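Fibronectin type III domain-containing protein (PDB 6P2K) probably cleaves xyloglucan-type polysaccharides as a glycoside hydrolase of family GH74, the chain here being the beta-propeller part of a longer protein. Local coordinates at residues Gln372-Ser380 / Trp390-Thr398; Val413-Glu424 / Gly428-His437. All blocks are in the same frame, centred on the assembly; numbering follows the deposited sequence.

How the interactions relate
The two contacts, their centres 13 Å apart, meet at one sheet: strand 390-395 of interaction 1 has strand 376-379 on one edge and residues 431-432 of interaction 2 on the other. Tyr393 O and Trp432 N, 2.8 Å apart, probably form a backbone hydrogen bond there, and Thr392 OG1 lies 2.8 Å from Ser431 OG, probably bonded as well. The Glu424-Ser433 bridge and the indole of Trp432 then join short strand 431-432 to the three-stranded sheet of 403-409, 412-417 and 421-425. Interaction 1 lies away from the zinc sites. Interaction 2 comes nearer, with the side chain of Gln415 about 8 Å from that of the zinc ligand Asp405.

Interaction 1. Residues Gln372-Ser380 / Trp390-Thr398; sequences QNKYSTPTS and WPTYKGKGT
Lys396 folds back over the peptides of Lys374 to Ser376 and donates from NZ to Thr377 OG1 at 3.0 Å. Its chain stays extended until the last torsion (chi4 -68°), which bends the ammonium toward that hydroxyl. Water 2 ties the same hydroxyl to Gly395 O. Alongside, strands 376-379 and 390-395 pair antiparallel: Thr377 N bonds Lys394 O at 2.8 Å, Lys394 N returns to Thr377 O, and Thr379 N reaches Thr392 O. Just beside this last bond Thr379 OG1 donates to Thr392 OG1 over 2.7 Å. On the sheet face of Pro378 and Tyr393, Pro378 CB rests 3.5 Å from Tyr393 CE2.

One step out, Asn373 turns the chain from strand 368-373, at the edge of one four-stranded propeller sheet, into strand 376-379 of the next, plain packing away from the zinc sites. Its OD1 takes Tyr375 N at 2.9 Å, an Asx turn, and Ser376 N as well, while ND2 gives to Ser376 OG at 3.2 Å, with that oxygen in the amide plane. Ser376 OG in turn sits 3.6 Å from Tyr393 CD2. Asp322 receives bonds from both Tyr393 OH and Asn373 ND2, and Asn501 of the second subunit packs on Pro378, Pro391 and Tyr393. Lys374 NZ, also bonded to Asn45 O, and Lys396 NZ form salt bridges to Glu47 OE1 and OE2 respectively; 6.7 Å apart, they probably share its charge.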
ATOM      1  N   GLN B 372       2.208 -28.754 -30.207  1.00 24.35           N
ATOM      2  CA  GLN B 372       1.572 -29.229 -28.986  1.00 23.04           C
ATOM      3  C   GLN B 372       2.635 -29.667 -27.989  1.00 22.58           C
ATOM      4  O   GLN B 372       3.576 -30.381 -28.349  1.00 20.47           O
ATOM      5  CB  GLN B 372       0.614 -30.390 -29.282  1.00 25.78           C
ATOM      6  CG  GLN B 372      -0.443 -30.077 -30.335  1.00 30.24           C
ATOM      7  CD  GLN B 372      -1.223 -31.309 -30.783  1.00 35.14           C
ATOM      8  OE1 GLN B 372      -1.334 -32.293 -30.048  1.00 40.36           O
ATOM      9  NE2 GLN B 372      -1.771 -31.253 -31.996  1.00 29.57           N
ATOM     10  N   ASN B 373       2.472 -29.237 -26.740  1.00 20.44           N
ATOM     11  CA  ASN B 373       3.374 -29.610 -25.655  1.00 21.13           C
ATOM     12  C   ASN B 373       3.101 -31.057 -25.250  1.00 22.59           C
ATOM     13  O   ASN B 373       1.998 -31.381 -24.800  1.00 21.73           O
ATOM     14  CB  ASN B 373       3.168 -28.638 -24.488  1.00 18.41           C
ATOM     15  CG  ASN B 373       3.847 -29.068 -23.187  1.00 19.99           C
ATOM     16  OD1 ASN B 373       4.451 -30.137 -23.076  1.00 18.18           O
ATOM     17  ND2 ASN B 373       3.739 -28.207 -22.183  1.00 22.38           N
ATOM     18  N   LYS B 374       4.109 -31.924 -25.401  1.00 17.58           N
ATOM     19  CA  LYS B 374       3.970 -33.346 -25.100  1.00 15.97           C
ATOM     20  C   LYS B 374       4.932 -33.798 -24.005  1.00 19.40           C
ATOM     21  O   LYS B 374       5.329 -34.964 -23.961  1.00 21.13           O
ATOM     22  CB  LYS B 374       4.176 -34.191 -26.357  1.00 16.64           C
ATOM     23  CG  LYS B 374       3.156 -33.936 -27.460  1.00 19.47           C
ATOM     24  CD  LYS B 374       1.772 -34.430 -27.057  1.00 19.01           C
ATOM     25  CE  LYS B 374       0.784 -34.302 -28.209  1.00 21.63           C
ATOM     26  NZ  LYS B 374      -0.412 -35.158 -28.002  1.00 24.44           N
ATOM     27  N   TYR B 375       5.327 -32.890 -23.115  1.00 16.87           N
ATOM     28  CA  TYR B 375       6.179 -33.264 -21.996  1.00 18.13           C
ATOM     29  C   TYR B 375       5.649 -32.833 -20.639  1.00 19.64           C
ATOM     30  O   TYR B 375       6.015 -33.457 -19.635  1.00 18.89           O
ATOM     31  CB  TYR B 375       7.606 -32.714 -22.185  1.00 17.35           C
ATOM     32  CG  TYR B 375       7.781 -31.218 -21.995  1.00 17.35           C
ATOM     33  CD1 TYR B 375       7.448 -30.320 -23.007  1.00 13.80           C
ATOM     34  CD2 TYR B 375       8.315 -30.707 -20.816  1.00 17.08           C
ATOM     35  CE1 TYR B 375       7.618 -28.957 -22.842  1.00 13.37           C
ATOM     36  CE2 TYR B 375       8.491 -29.345 -20.639  1.00 16.18           C
ATOM     37  CZ  TYR B 375       8.144 -28.474 -21.655  1.00 16.93           C
ATOM     38  OH  TYR B 375       8.327 -27.120 -21.477  1.00 17.83           O
ATOM     39  N   SER B 376       4.787 -31.820 -20.569  1.00 18.27           N
ATOM     40  CA  SER B 376       4.271 -31.351 -19.293  1.00 15.85           C
ATOM     41  C   SER B 376       2.856 -30.832 -19.491  1.00 20.06           C
ATOM     42  O   SER B 376       2.448 -30.493 -20.606  1.00 20.86           O
ATOM     43  CB  SER B 376       5.168 -30.264 -18.690  1.00 16.04           C
ATOM     44  OG  SER B 376       5.381 -29.205 -19.609  1.00 16.94           O
ATOM     45  N   THR B 377       2.112 -30.764 -18.390  1.00 18.45           N
ATOM     46  CA  THR B 377       0.698 -30.411 -18.420  1.00 20.02           C
ATOM     47  C   THR B 377       0.457 -29.176 -17.564  1.00 19.64           C
ATOM     48  O   THR B 377       0.801 -29.184 -16.370  1.00 19.55           O
ATOM     49  CB  THR B 377      -0.156 -31.576 -17.920  1.00 22.59           C
ATOM     50  OG1 THR B 377       0.199 -32.764 -18.637  1.00 26.40           O
ATOM     51  CG2 THR B 377      -1.639 -31.283 -18.129  1.00 24.63           C
ATOM     52  N   PRO B 378      -0.128 -28.110 -18.103  1.00 18.98           N
ATOM     53  CA  PRO B 378      -0.374 -26.918 -17.286  1.00 18.77           C
ATOM     54  C   PRO B 378      -1.511 -27.148 -16.307  1.00 21.80           C
ATOM     55  O   PRO B 378      -2.470 -27.868 -16.592  1.00 18.90           O
ATOM     56  CB  PRO B 378      -0.746 -25.853 -18.322  1.00 20.66           C
ATOM     57  CG  PRO B 378      -1.388 -26.638 -19.431  1.00 17.32           C
ATOM     58  CD  PRO B 378      -0.627 -27.952 -19.482  1.00 19.60           C
ATOM     59  N   THR B 379      -1.390 -26.531 -15.134  1.00 20.58           N
ATOM     60  CA  THR B 379      -2.449 -26.529 -14.136  1.00 21.50           C
ATOM     61  C   THR B 379      -3.118 -25.160 -14.104  1.00 23.24           C
ATOM     62  O   THR B 379      -2.787 -24.254 -14.873  1.00 25.68           O
ATOM     63  CB  THR B 379      -1.912 -26.889 -12.750  1.00 21.76           C
ATOM     64  OG1 THR B 379      -1.361 -25.717 -12.134  1.00 21.86           O
ATOM     65  CG2 THR B 379      -0.844 -27.961 -12.851  1.00 23.58           C
ATOM     66  N   SER B 380      -4.062 -25.015 -13.179  1.00 22.14           N
ATOM     67  CA  SER B 380      -4.786 -23.763 -13.029  1.00 24.98           C
ATOM     68  C   SER B 380      -4.058 -22.757 -12.146  1.00 22.24           C
ATOM     69  O   SER B 380      -4.517 -21.615 -12.039  1.00 24.33           O
ATOM     70  CB  SER B 380      -6.182 -24.041 -12.472  1.00 27.68           C
ATOM     71  OG  SER B 380      -6.111 -24.586 -11.165  1.00 30.09           O
ATOM     72  N   TRP B 390       2.307 -17.247 -15.867  1.00 17.50           N
ATOM     73  CA  TRP B 390       2.698 -18.557 -16.372  1.00 20.15           C
ATOM     74  C   TRP B 390       2.098 -19.648 -15.510  1.00 23.45           C
ATOM     75  O   TRP B 390       2.191 -19.572 -14.276  1.00 22.65           O
ATOM     76  CB  TRP B 390       4.218 -18.699 -16.382  1.00 17.59           C
ATOM     77  CG  TRP B 390       4.914 -17.543 -17.016  1.00 22.57           C
ATOM     78  CD1 TRP B 390       5.318 -16.389 -16.406  1.00 23.02           C
ATOM     79  CD2 TRP B 390       5.284 -17.420 -18.392  1.00 21.66           C
ATOM     80  NE1 TRP B 390       5.919 -15.557 -17.320  1.00 25.60           N
ATOM     81  CE2 TRP B 390       5.912 -16.166 -18.546  1.00 22.77           C
ATOM     82  CE3 TRP B 390       5.147 -18.248 -19.510  1.00 23.04           C
ATOM     83  CZ2 TRP B 390       6.401 -15.723 -19.770  1.00 24.76           C
ATOM     84  CZ3 TRP B 390       5.630 -17.803 -20.730  1.00 24.96           C
ATOM     85  CH2 TRP B 390       6.250 -16.553 -20.849  1.00 25.57           C
ATOM     86  N   PRO B 391       1.496 -20.672 -16.104  1.00 19.99           N
ATOM     87  CA  PRO B 391       0.986 -21.785 -15.306  1.00 16.78           C
ATOM     88  C   PRO B 391       2.125 -22.569 -14.676  1.00 18.46           C
ATOM     89  O   PRO B 391       3.271 -22.529 -15.132  1.00 14.59           O
ATOM     90  CB  PRO B 391       0.226 -22.647 -16.324  1.00 21.58           C
ATOM     91  CG  PRO B 391       0.191 -21.847 -17.601  1.00 22.14           C
ATOM     92  CD  PRO B 391       1.348 -20.913 -17.548  1.00 19.80           C
ATOM     93  N   THR B 392       1.799 -23.276 -13.599  1.00 16.51           N
ATOM     94  CA  THR B 392       2.677 -24.344 -13.158  1.00 15.33           C
ATOM     95  C   THR B 392       2.386 -25.595 -13.981  1.00 16.81           C
ATOM     96  O   THR B 392       1.318 -25.736 -14.581  1.00 17.14           O
ATOM     97  CB  THR B 392       2.500 -24.629 -11.665  1.00 18.10           C
ATOM     98  OG1 THR B 392       1.167 -25.101 -11.421  1.00 20.02           O
ATOM     99  CG2 THR B 392       2.751 -23.368 -10.845  1.00 15.65           C
ATOM    100  N   TYR B 393       3.354 -26.507 -14.015  1.00 17.89           N
ATOM    101  CA  TYR B 393       3.283 -27.657 -14.908  1.00 16.03           C
ATOM    102  C   TYR B 393       3.591 -28.937 -14.150  1.00 19.61           C
ATOM    103  O   TYR B 393       4.556 -28.993 -13.378  1.00 20.07           O
ATOM    104  CB  TYR B 393       4.254 -27.498 -16.084  1.00 15.75           C
ATOM    105  CG  TYR B 393       3.815 -26.466 -17.095  1.00 17.85           C
ATOM    106  CD1 TYR B 393       4.105 -25.118 -16.917  1.00 16.45           C
ATOM    107  CD2 TYR B 393       3.102 -26.839 -18.226  1.00 15.83           C
ATOM    108  CE1 TYR B 393       3.696 -24.171 -17.840  1.00 12.72           C
ATOM    109  CE2 TYR B 393       2.691 -25.904 -19.153  1.00 15.46           C
ATOM    110  CZ  TYR B 393       2.990 -24.572 -18.958  1.00 16.29           C
ATOM    111  OH  TYR B 393       2.579 -23.642 -19.887  1.00 18.26           O
ATOM    112  N   LYS B 394       2.780 -29.966 -14.381  1.00 19.04           N
ATOM    113  CA  LYS B 394       3.042 -31.300 -13.865  1.00 21.55           C
ATOM    114  C   LYS B 394       3.498 -32.208 -15.001  1.00 16.16           C
ATOM    115  O   LYS B 394       3.097 -32.039 -16.155  1.00 17.70           O
ATOM    116  CB  LYS B 394       1.803 -31.885 -13.177  1.00 24.40           C
ATOM    117  CG  LYS B 394       0.610 -32.117 -14.090  1.00 28.11           C
ATOM    118  CD  LYS B 394      -0.570 -32.651 -13.297  1.00 32.93           C
ATOM    119  CE  LYS B 394      -1.762 -32.917 -14.192  1.00 42.22           C
ATOM    120  NZ  LYS B 394      -2.955 -33.315 -13.396  1.00 50.54           N
ATOM    121  N   GLY B 395       4.345 -33.176 -14.662  1.00 18.44           N
ATOM    122  CA  GLY B 395       4.936 -34.024 -15.675  1.00 20.78           C
ATOM    123  C   GLY B 395       3.935 -34.953 -16.336  1.00 21.06           C
ATOM    124  O   GLY B 395       2.878 -35.282 -15.795  1.00 21.96           O
ATOM    125  N   LYS B 396       4.290 -35.386 -17.543  1.00 22.31           N
ATOM    126  CA  LYS B 396       3.480 -36.326 -18.305  1.00 25.85           C
ATOM    127  C   LYS B 396       3.979 -37.760 -18.187  1.00 23.54           C
ATOM    128  O   LYS B 396       3.512 -38.627 -18.927  1.00 26.95           O
ATOM    129  CB  LYS B 396       3.422 -35.911 -19.778  1.00 24.72           C
ATOM    130  CG  LYS B 396       2.467 -34.756 -20.065  1.00 24.78           C
ATOM    131  CD  LYS B 396       2.295 -34.545 -21.570  1.00 25.29           C
ATOM    132  CE  LYS B 396       1.335 -33.405 -21.877  1.00 23.74           C
ATOM    133  NZ  LYS B 396      -0.069 -33.728 -21.488  1.00 25.31           N
ATOM    134  N   GLY B 397       4.911 -38.029 -17.276  1.00 22.88           N
ATOM    135  CA  GLY B 397       5.394 -39.379 -17.037  1.00 20.96           C
ATOM    136  C   GLY B 397       6.889 -39.568 -17.185  1.00 20.99           C
ATOM    137  O   GLY B 397       7.399 -40.640 -16.823  1.00 23.55           O
ATOM    138  N   THR B 398       7.621 -38.592 -17.709  1.00 19.71           N
ATOM    139  CA  THR B 398       9.072 -38.665 -17.782  1.00 18.78           C
ATOM    140  C   THR B 398       9.690 -37.643 -16.840  1.00 19.87           C
ATOM    141  O   THR B 398       9.083 -36.615 -16.529  1.00 24.02           O
ATOM    142  CB  THR B 398       9.578 -38.417 -19.206  1.00 18.68           C
ATOM    143  OG1 THR B 398       9.553 -37.011 -19.486  1.00 17.24           O
ATOM    144  CG2 THR B 398       8.718 -39.153 -20.220  1.00 21.67           C
TER
HETATM  145  O   HOH W   1       7.072 -35.913 -19.211  1.00 19.17           O
HETATM  146  O   HOH W   2       0.308 -34.869 -16.863  1.00 21.72           O

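Interaction 2. Residues Val413-Glu424 / Gly428-His437; sequences VIQGQADNGLME and GGVSWSNMQH
Trp432 lays its indole against the hairpin 413-424, touching Val413, Gln415 and Met423. Gln415 NE2 stands over one face, 3.3 Å from Trp432 CZ2, its amide turned nearly perpendicular to the ring (88°); OE1 of that amide is held by Thr403. At the ring's edge, near its plane, Met423 O comes within 3.4 Å of Trp432 CZ3. Val413 CG1 meets CH2 of the indole at 3.6 Å, and Met423 CG packs on CE3, where the bend at chi2 sets SD obliquely to the indole, a Met-aromatic contact. Were the indole cut back to an alanine, a gap would probably open between Val413, Gln415 and Met423, and the Gln415 amide would lose the ring it stands over.

Glu424 pairs through its backbone with Ser433, a single antiparallel bridge: Glu424 N to Ser433 O at 3.0 Å and Ser433 N to Glu424 O. Ser425, Asp427, Gly429, Ser431 and Trp432 fit the Asp-box signature S-x-D-x-G-x-(T/S)-W found on propeller blades, with Ser431 at the seventh place: Asp427 bonds Ser431 OG, Ser425 OG takes Gly429 N, and Trp432 NE1 makes a weak hydrogen bond to Gly429 O. Beyond the bridge, Glu424 OE2 accepts from Tyr412 and forms a salt bridge with Lys482, which also bonds Gln436 OE1.

Asn434 holds the other end of the contact. With CG lodged between its backbone N and carbonyl carbon (chi1 78°), ND2 reaches Asn420 O at 3.0 Å, nearly straight (168°) and on a lone pair. Asn434 CB meanwhile presses on Leu422 O at 3.2 Å. Asn434 O collects both His437 N and His437 ND1, the latter at 2.6 Å and close to the ring plane, so the imidazole is pinned with one face toward Asn420 O.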
ATOM      1  N   VAL B 413       7.846 -26.963  -2.144  1.00 19.17           N
ATOM      2  CA  VAL B 413       8.977 -27.838  -2.421  1.00 19.68           C
ATOM      3  C   VAL B 413       9.880 -27.131  -3.419  1.00 20.13           C
ATOM      4  O   VAL B 413       9.394 -26.483  -4.352  1.00 19.62           O
ATOM      5  CB  VAL B 413       8.535 -29.210  -2.980  1.00 17.53           C
ATOM      6  CG1 VAL B 413       9.744 -30.129  -3.158  1.00 16.22           C
ATOM      7  CG2 VAL B 413       7.494 -29.859  -2.076  1.00 15.84           C
ATOM      8  N   ILE B 414      11.192 -27.247  -3.223  1.00 14.33           N
ATOM      9  CA  ILE B 414      12.157 -26.759  -4.197  1.00 17.11           C
ATOM     10  C   ILE B 414      13.104 -27.895  -4.554  1.00 20.09           C
ATOM     11  O   ILE B 414      13.610 -28.591  -3.666  1.00 18.76           O
ATOM     12  CB  ILE B 414      12.942 -25.532  -3.689  1.00 14.17           C
ATOM     13  CG1 ILE B 414      13.997 -25.119  -4.720  1.00 13.40           C
ATOM     14  CG2 ILE B 414      13.582 -25.806  -2.330  1.00 12.25           C
ATOM     15  CD1 ILE B 414      14.537 -23.719  -4.521  1.00 16.14           C
ATOM     16  N   GLN B 415      13.307 -28.102  -5.854  1.00 17.58           N
ATOM     17  CA  GLN B 415      14.403 -28.912  -6.371  1.00 17.99           C
ATOM     18  C   GLN B 415      15.498 -27.979  -6.862  1.00 17.90           C
ATOM     19  O   GLN B 415      15.238 -27.094  -7.682  1.00 19.35           O
ATOM     20  CB  GLN B 415      13.957 -29.804  -7.531  1.00 19.41           C
ATOM     21  CG  GLN B 415      13.020 -30.937  -7.206  1.00 17.86           C
ATOM     22  CD  GLN B 415      12.767 -31.805  -8.428  1.00 20.16           C
ATOM     23  OE1 GLN B 415      13.708 -32.261  -9.083  1.00 20.69           O
ATOM     24  NE2 GLN B 415      11.495 -32.022  -8.756  1.00 13.95           N
ATOM     25  N   GLY B 416      16.713 -28.169  -6.358  1.00 17.92           N
ATOM     26  CA  GLY B 416      17.859 -27.484  -6.918  1.00 17.39           C
ATOM     27  C   GLY B 416      18.446 -28.304  -8.047  1.00 17.96           C
ATOM     28  O   GLY B 416      18.855 -29.449  -7.833  1.00 21.67           O
ATOM     29  N   GLN B 417      18.490 -27.750  -9.253  1.00 17.17           N
ATOM     30  CA  GLN B 417      18.843 -28.528 -10.430  1.00 16.91           C
ATOM     31  C   GLN B 417      20.016 -27.902 -11.170  1.00 17.96           C
ATOM     32  O   GLN B 417      20.319 -26.715 -11.024  1.00 18.85           O
ATOM     33  CB  GLN B 417      17.645 -28.654 -11.384  1.00 14.55           C
ATOM     34  CG  GLN B 417      16.453 -29.390 -10.779  1.00 16.98           C
ATOM     35  CD  GLN B 417      15.345 -29.632 -11.784  1.00 17.16           C
ATOM     36  OE1 GLN B 417      15.443 -29.229 -12.944  1.00 18.24           O
ATOM     37  NE2 GLN B 417      14.283 -30.293 -11.343  1.00 14.37           N
ATOM     38  N   ALA B 418      20.680 -28.735 -11.965  1.00 18.81           N
ATOM     39  CA  ALA B 418      21.570 -28.245 -13.003  1.00 20.79           C
ATOM     40  C   ALA B 418      20.747 -27.859 -14.225  1.00 16.65           C
ATOM     41  O   ALA B 418      19.669 -28.411 -14.466  1.00 22.69           O
ATOM     42  CB  ALA B 418      22.609 -29.305 -13.373  1.00 18.79           C
ATOM     43  N   ASP B 419      21.253 -26.879 -14.976  1.00 16.20           N
ATOM     44  CA  ASP B 419      20.620 -26.375 -16.194  1.00 19.76           C
ATOM     45  C   ASP B 419      19.309 -25.635 -15.933  1.00 20.67           C
ATOM     46  O   ASP B 419      19.099 -24.550 -16.483  1.00 19.83           O
ATOM     47  CB  ASP B 419      20.380 -27.512 -17.194  1.00 23.02           C
ATOM     48  CG  ASP B 419      21.662 -28.014 -17.828  1.00 24.24           C
ATOM     49  OD1 ASP B 419      22.571 -27.192 -18.056  1.00 25.43           O
ATOM     50  OD2 ASP B 419      21.756 -29.230 -18.102  1.00 28.02           O
ATOM     51  N   ASN B 420      18.416 -26.201 -15.118  1.00 19.75           N
ATOM     52  CA  ASN B 420      17.092 -25.627 -14.900  1.00 18.11           C
ATOM     53  C   ASN B 420      16.962 -24.870 -13.582  1.00 19.22           C
ATOM     54  O   ASN B 420      15.883 -24.337 -13.299  1.00 19.38           O
ATOM     55  CB  ASN B 420      16.027 -26.720 -14.971  1.00 16.57           C
ATOM     56  CG  ASN B 420      16.176 -27.592 -16.202  1.00 21.47           C
ATOM     57  OD1 ASN B 420      16.233 -27.094 -17.327  1.00 20.95           O
ATOM     58  ND2 ASN B 420      16.245 -28.899 -15.993  1.00 21.73           N
ATOM     59  N   GLY B 421      18.011 -24.835 -12.764  1.00 18.73           N
ATOM     60  CA  GLY B 421      18.061 -23.902 -11.645  1.00 16.43           C
ATOM     61  C   GLY B 421      17.013 -24.142 -10.572  1.00 16.45           C
ATOM     62  O   GLY B 421      16.814 -25.263 -10.093  1.00 16.98           O
ATOM     63  N   LEU B 422      16.352 -23.059 -10.165  1.00 17.50           N
ATOM     64  CA  LEU B 422      15.380 -23.078  -9.073  1.00 17.11           C
ATOM     65  C   LEU B 422      14.065 -23.648  -9.590  1.00 16.41           C
ATOM     66  O   LEU B 422      13.292 -22.950 -10.247  1.00 16.81           O
ATOM     67  CB  LEU B 422      15.173 -21.673  -8.514  1.00 15.16           C
ATOM     68  CG  LEU B 422      16.390 -20.886  -8.016  1.00 19.11           C
ATOM     69  CD1 LEU B 422      16.086 -19.395  -7.983  1.00 15.83           C
ATOM     70  CD2 LEU B 422      16.825 -21.366  -6.639  1.00 16.39           C
ATOM     71  N   MET B 423      13.797 -24.916  -9.280  1.00 13.16           N
ATOM     72  CA  MET B 423      12.564 -25.590  -9.682  1.00 13.69           C
ATOM     73  C   MET B 423      11.653 -25.675  -8.461  1.00 16.76           C
ATOM     74  O   MET B 423      11.976 -26.361  -7.487  1.00 20.01           O
ATOM     75  CB  MET B 423      12.869 -26.977 -10.244  1.00 13.76           C
ATOM     76  CG  MET B 423      11.657 -27.715 -10.784  1.00 17.49           C
ATOM     77  SD  MET B 423      10.993 -26.947 -12.273  1.00 22.04           S
ATOM     78  CE  MET B 423      12.374 -27.168 -13.395  1.00 23.02           C
ATOM     79  N   GLU B 424      10.518 -24.983  -8.508  1.00 16.72           N
ATOM     80  CA  GLU B 424       9.726 -24.744  -7.310  1.00 18.67           C
ATOM     81  C   GLU B 424       8.294 -25.230  -7.478  1.00 19.63           C
ATOM     82  O   GLU B 424       7.713 -25.157  -8.564  1.00 17.92           O
ATOM     83  CB  GLU B 424       9.726 -23.258  -6.948  1.00 18.87           C
ATOM     84  CG  GLU B 424      11.104 -22.744  -6.559  1.00 18.23           C
ATOM     85  CD  GLU B 424      11.106 -21.267  -6.246  1.00 17.69           C
ATOM     86  OE1 GLU B 424      11.261 -20.461  -7.183  1.00 18.86           O
ATOM     87  OE2 GLU B 424      10.944 -20.913  -5.059  1.00 18.44           O
ATOM     88  N   GLY B 428       2.943 -29.349  -3.138  1.00 23.16           N
ATOM     89  CA  GLY B 428       3.556 -30.555  -2.626  1.00 19.97           C
ATOM     90  C   GLY B 428       4.425 -31.313  -3.601  1.00 21.31           C
ATOM     91  O   GLY B 428       4.773 -32.466  -3.324  1.00 21.05           O
ATOM     92  N   GLY B 429       4.792 -30.714  -4.729  1.00 18.18           N
ATOM     93  CA  GLY B 429       5.635 -31.375  -5.702  1.00 17.93           C
ATOM     94  C   GLY B 429       4.919 -31.957  -6.901  1.00 19.76           C
ATOM     95  O   GLY B 429       5.558 -32.648  -7.703  1.00 16.22           O
ATOM     96  N   VAL B 430       3.617 -31.706  -7.045  1.00 19.23           N
ATOM     97  CA  VAL B 430       2.890 -32.179  -8.220  1.00 19.19           C
ATOM     98  C   VAL B 430       3.226 -31.324  -9.435  1.00 19.51           C
ATOM     99  O   VAL B 430       3.596 -31.840 -10.496  1.00 18.31           O
ATOM    100  CB  VAL B 430       1.378 -32.198  -7.941  1.00 20.36           C
ATOM    101  CG1 VAL B 430       0.595 -32.359  -9.237  1.00 23.10           C
ATOM    102  CG2 VAL B 430       1.031 -33.316  -6.967  1.00 20.03           C
ATOM    103  N   SER B 431       3.109 -30.003  -9.301  1.00 21.16           N
ATOM    104  CA  SER B 431       3.321 -29.088 -10.413  1.00 19.44           C
ATOM    105  C   SER B 431       4.373 -28.058 -10.033  1.00 17.70           C
ATOM    106  O   SER B 431       4.541 -27.727  -8.856  1.00 18.53           O
ATOM    107  CB  SER B 431       2.023 -28.392 -10.819  1.00 16.59           C
ATOM    108  OG  SER B 431       1.639 -27.421  -9.859  1.00 18.04           O
ATOM    109  N   TRP B 432       5.072 -27.541 -11.045  1.00 14.08           N
ATOM    110  CA  TRP B 432       6.283 -26.765 -10.820  1.00 11.45           C
ATOM    111  C   TRP B 432       6.365 -25.569 -11.758  1.00 16.37           C
ATOM    112  O   TRP B 432       5.692 -25.502 -12.791  1.00 17.47           O
ATOM    113  CB  TRP B 432       7.541 -27.617 -11.020  1.00 15.66           C
ATOM    114  CG  TRP B 432       7.547 -28.877 -10.233  1.00 17.18           C
ATOM    115  CD1 TRP B 432       6.846 -30.021 -10.502  1.00 13.14           C
ATOM    116  CD2 TRP B 432       8.291 -29.130  -9.039  1.00 17.81           C
ATOM    117  NE1 TRP B 432       7.107 -30.968  -9.542  1.00 16.35           N
ATOM    118  CE2 TRP B 432       7.995 -30.448  -8.635  1.00 18.50           C
ATOM    119  CE3 TRP B 432       9.179 -28.370  -8.271  1.00 15.82           C
ATOM    120  CZ2 TRP B 432       8.556 -31.022  -7.498  1.00 15.40           C
ATOM    121  CZ3 TRP B 432       9.735 -28.944  -7.137  1.00 18.52           C
ATOM    122  CH2 TRP B 432       9.421 -30.256  -6.764  1.00 16.63           C
ATOM    123  N   SER B 433       7.236 -24.635 -11.382  1.00 16.67           N
ATOM    124  CA  SER B 433       7.658 -23.529 -12.227  1.00 17.22           C
ATOM    125  C   SER B 433       9.110 -23.216 -11.893  1.00 20.04           C
ATOM    126  O   SER B 433       9.505 -23.260 -10.727  1.00 20.38           O
ATOM    127  CB  SER B 433       6.791 -22.281 -12.018  1.00 17.74           C
ATOM    128  OG  SER B 433       7.293 -21.186 -12.769  1.00 18.08           O
ATOM    129  N   ASN B 434       9.906 -22.914 -12.919  1.00 20.71           N
ATOM    130  CA  ASN B 434      11.266 -22.433 -12.698  1.00 19.71           C
ATOM    131  C   ASN B 434      11.478 -21.054 -13.312  1.00 18.27           C
ATOM    132  O   ASN B 434      12.623 -20.632 -13.505  1.00 18.15           O
ATOM    133  CB  ASN B 434      12.296 -23.442 -13.221  1.00 15.81           C
ATOM    134  CG  ASN B 434      12.478 -23.394 -14.735  1.00 16.42           C
ATOM    135  OD1 ASN B 434      11.584 -22.999 -15.480  1.00 13.61           O
ATOM    136  ND2 ASN B 434      13.656 -23.798 -15.190  1.00 13.84           N
ATOM    137  N   MET B 435      10.387 -20.334 -13.602  1.00 19.56           N
ATOM    138  CA  MET B 435      10.494 -19.044 -14.276  1.00 18.95           C
ATOM    139  C   MET B 435      11.253 -18.020 -13.440  1.00 17.79           C
ATOM    140  O   MET B 435      11.898 -17.125 -13.998  1.00 18.04           O
ATOM    141  CB  MET B 435       9.100 -18.512 -14.618  1.00 17.70           C
ATOM    142  CG  MET B 435       8.341 -19.332 -15.658  1.00 19.58           C
ATOM    143  SD  MET B 435       9.163 -19.436 -17.267  1.00 20.44           S
ATOM    144  CE  MET B 435       9.190 -17.713 -17.755  1.00 20.93           C
ATOM    145  N   GLN B 436      11.199 -18.130 -12.109  1.00 14.19           N
ATOM    146  CA  GLN B 436      11.851 -17.136 -11.261  1.00 14.16           C
ATOM    147  C   GLN B 436      13.372 -17.219 -11.297  1.00 17.89           C
ATOM    148  O   GLN B 436      14.029 -16.310 -10.779  1.00 18.11           O
ATOM    149  CB  GLN B 436      11.352 -17.254  -9.816  1.00 14.39           C
ATOM    150  CG  GLN B 436       9.886 -16.852  -9.641  1.00 19.01           C
ATOM    151  CD  GLN B 436       9.502 -16.556  -8.193  1.00 24.39           C
ATOM    152  OE1 GLN B 436      10.330 -16.627  -7.283  1.00 20.11           O
ATOM    153  NE2 GLN B 436       8.234 -16.219  -7.979  1.00 27.95           N
ATOM    154  N   HIS B 437      13.956 -18.260 -11.896  1.00 13.09           N
ATOM    155  CA  HIS B 437      15.408 -18.294 -12.038  1.00 15.94           C
ATOM    156  C   HIS B 437      15.899 -17.398 -13.167  1.00 17.52           C
ATOM    157  O   HIS B 437      17.097 -17.090 -13.221  1.00 13.59           O
ATOM    158  CB  HIS B 437      15.892 -19.738 -12.237  1.00 15.60           C
ATOM    159  CG  HIS B 437      16.096 -20.136 -13.668  1.00 19.32           C
ATOM    160  ND1 HIS B 437      15.087 -20.671 -14.444  1.00 21.08           N
ATOM    161  CD2 HIS B 437      17.202 -20.120 -14.451  1.00 19.17           C
ATOM    162  CE1 HIS B 437      15.558 -20.948 -15.647  1.00 19.43           C
ATOM    163  NE2 HIS B 437      16.838 -20.622 -15.678  1.00 20.54           N
TER
HETATM  164  O   HOH W   3      18.421 -21.443 -17.914  1.00 34.64           O